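PDB 4N01: periplasmic binding protein from Veillonella parvula, which probably captures a solute in the periplasm and delivers it to an ABC transporter in the inner membrane. Local coordinates for residues 167-172 and 190-195. Numbering follows the deposited sequence. Where two conformers were deposited one is given.
Sequences TNFSDM and ADQRKT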
loop_
_atom_site.group_PDB
_atom_site.type_symbol
_atom_site.label_atom_id
_atom_site.label_comp_id
_atom_site.label_asym_id
_atom_site.label_seq_id
_atom_site.Cartn_x
_atom_site.Cartn_y
_atom_site.Cartn_z
ATOM N N THR A 167 -1.781 8.792 8.294
ATOM C CA THR A 167 -0.436 8.251 8.534
ATOM C C THR A 167 0.400 8.268 7.250
ATOM O O THR A 167 1.579 8.625 7.265
ATOM C CB THR A 167 -0.508 6.796 9.034
ATOM O OG1 THR A 167 -1.522 6.694 10.040
ATOM C CG2 THR A 167 0.855 6.356 9.600
ATOM N N ASN A 168 -0.216 7.866 6.146
ATOM C CA ASN A 168 0.419 7.883 4.823
ATOM C C ASN A 168 0.800 9.310 4.413
ATOM O O ASN A 168 1.875 9.537 3.842
ATOM C CB ASN A 168 -0.564 7.259 3.812
ATOM C CG ASN A 168 0.099 6.782 2.510
ATOM O OD1 ASN A 168 -0.373 5.817 1.889
ATOM N ND2 ASN A 168 1.152 7.463 2.075
ATOM N N PHE A 169 -0.069 10.277 4.711
ATOM C CA PHE A 169 0.236 11.682 4.413
ATOM C C PHE A 169 1.456 12.133 5.215
ATOM O O PHE A 169 2.356 12.764 4.670
ATOM C CB PHE A 169 -0.954 12.591 4.743
ATOM C CG PHE A 169 -2.104 12.486 3.771
ATOM C CD1 PHE A 169 -1.947 11.872 2.532
ATOM C CD2 PHE A 169 -3.348 13.019 4.100
ATOM C CE1 PHE A 169 -3.010 11.795 1.637
ATOM C CE2 PHE A 169 -4.414 12.946 3.214
ATOM C CZ PHE A 169 -4.246 12.334 1.976
ATOM N N SER A 170 1.472 11.797 6.502
ATOM C CA SER A 170 2.583 12.170 7.369
ATOM C C SER A 170 3.886 11.536 6.899
ATOM O O SER A 170 4.927 12.176 6.929
ATOM C CB SER A 170 2.301 11.803 8.829
ATOM O OG SER A 170 1.208 12.554 9.335
ATOM N N ASP A 171 3.816 10.281 6.457
ATOM C CA ASP A 171 4.990 9.569 5.928
ATOM C C ASP A 171 5.545 10.271 4.696
ATOM O O ASP A 171 6.769 10.388 4.533
ATOM C CB ASP A 171 4.651 8.130 5.536
ATOM C CG ASP A 171 4.419 7.221 6.732
ATOM O OD1 ASP A 171 4.952 7.494 7.841
ATOM O OD2 ASP A 171 3.704 6.209 6.548
HETATM N N MSE A 172 4.658 10.723 3.815
HETATM C CA MSE A 172 5.105 11.441 2.625
HETATM C C MSE A 172 5.806 12.737 3.016
HETATM O O MSE A 172 6.821 13.102 2.429
HETATM C CB MSE A 172 3.938 11.721 1.677
HETATM C CG MSE A 172 3.516 10.487 0.867
HETATM SE SE MSE A 172 4.874 10.026 -0.479
HETATM C CE MSE A 172 4.274 11.183 -1.912
ATOM N N ALA A 190 -1.642 18.264 -0.053
ATOM C CA ALA A 190 -2.708 19.254 -0.234
ATOM C C ALA A 190 -3.653 18.848 -1.363
ATOM O O ALA A 190 -4.883 18.947 -1.233
ATOM C CB ALA A 190 -2.118 20.630 -0.509
ATOM N N ASP A 191 -3.081 18.393 -2.472
ATOM C CA ASP A 191 -3.888 17.968 -3.609
ATOM C C ASP A 191 -4.726 16.737 -3.262
ATOM O O ASP A 191 -5.891 16.646 -3.650
ATOM C CB ASP A 191 -2.992 17.688 -4.813
ATOM C CG ASP A 191 -3.761 17.149 -5.995
ATOM O OD1 ASP A 191 -4.461 17.944 -6.664
ATOM O OD2 ASP A 191 -3.667 15.928 -6.261
ATOM N N GLN A 192 -4.146 15.802 -2.511
ATOM C CA GLN A 192 -4.874 14.599 -2.125
ATOM C C GLN A 192 -6.063 14.980 -1.258
ATOM O O GLN A 192 -7.143 14.412 -1.405
ATOM C CB GLN A 192 -3.971 13.625 -1.362
ATOM C CG GLN A 192 -2.757 13.128 -2.157
ATOM C CD GLN A 192 -3.131 12.483 -3.482
ATOM O OE1 GLN A 192 -2.952 13.081 -4.544
ATOM N NE2 GLN A 192 -3.639 11.254 -3.429
ATOM N N ARG A 193 -5.876 15.948 -0.365
ATOM C CA ARG A 193 -6.955 16.349 0.539
ATOM C C ARG A 193 -8.103 16.989 -0.223
ATOM O O ARG A 193 -9.276 16.784 0.114
ATOM C CB ARG A 193 -6.469 17.353 1.589
ATOM C CG ARG A 193 -5.496 16.811 2.604
ATOM C CD ARG A 193 -5.367 17.758 3.783
ATOM N NE ARG A 193 -4.237 17.369 4.619
ATOM C CZ ARG A 193 -4.272 16.375 5.497
ATOM N NH1 ARG A 193 -5.396 15.671 5.659
ATOM N NH2 ARG A 193 -3.185 16.085 6.208
ATOM N N LYS A 194 -7.756 17.793 -1.226
ATOM C CA LYS A 194 -8.742 18.507 -2.019
ATOM C C LYS A 194 -9.596 17.512 -2.786
ATOM O O LYS A 194 -10.828 17.615 -2.801
ATOM C CB LYS A 194 -8.042 19.450 -2.997
ATOM C CG LYS A 194 -8.954 20.439 -3.687
ATOM C CD LYS A 194 -8.124 21.420 -4.505
ATOM C CE LYS A 194 -8.997 22.472 -5.158
ATOM N NZ LYS A 194 -9.978 21.845 -6.073
ATOM N N THR A 195 -8.940 16.543 -3.417
ATOM C CA THR A 195 -9.653 15.485 -4.136
ATOM C C THR A 195 -10.516 14.635 -3.196
ATOM O O THR A 195 -11.666 14.316 -3.523
ATOM C CB THR A 195 -8.681 14.577 -4.915
ATOM O OG1 THR A 195 -8.023 15.351 -5.921
ATOM C CG2 THR A 195 -9.430 13.424 -5.578
#
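Helical segments 167-172 and 190-195 come closest, by CA atoms, at Phe169 and Gln192, with CA of Phe169 8.8 Å from CA of Gln192. No hydrogen bond joins the segments. Phe169 extends its ring toward segment 190-195 and meets Gln192 and Arg193. The far end of the ring rests on the start of the Gln192 side chain: CZ of Phe169 lies 3.6 Å from CB of Gln192. The Gln192 chain turns about its CB-CG bond (chi2 -56°), which carries its amide away from segment 167-172. Gln192 also touches Val321 of helix 320-332.

Helix 182-203 is the long helix that connects the two alpha/beta lobes, as in periplasmic binding proteins with a single-helix linker. Helix 165-178 belongs to the first lobe and packs against this linker.

On another part of the ring, the end of Arg193 comes in on a chain extended from CG to NE. CD2 of Phe169 sits over one face of the guanidinium, toward its rim and 3.4 Å above the plane. NH1 of Arg193 lies at the ring edge, 3.7 Å from CD2 of Phe169. The two planes stand 79° apart, so this is no parallel stack. NH1 also forms a salt bridge with Glu166. An alanine at Phe169 has no ring, which would probably leave a gap beside Gln192 CB and the guanidinium face of Arg193 without this neighbour. Val189 adds another contact to the ring from helix 182-203.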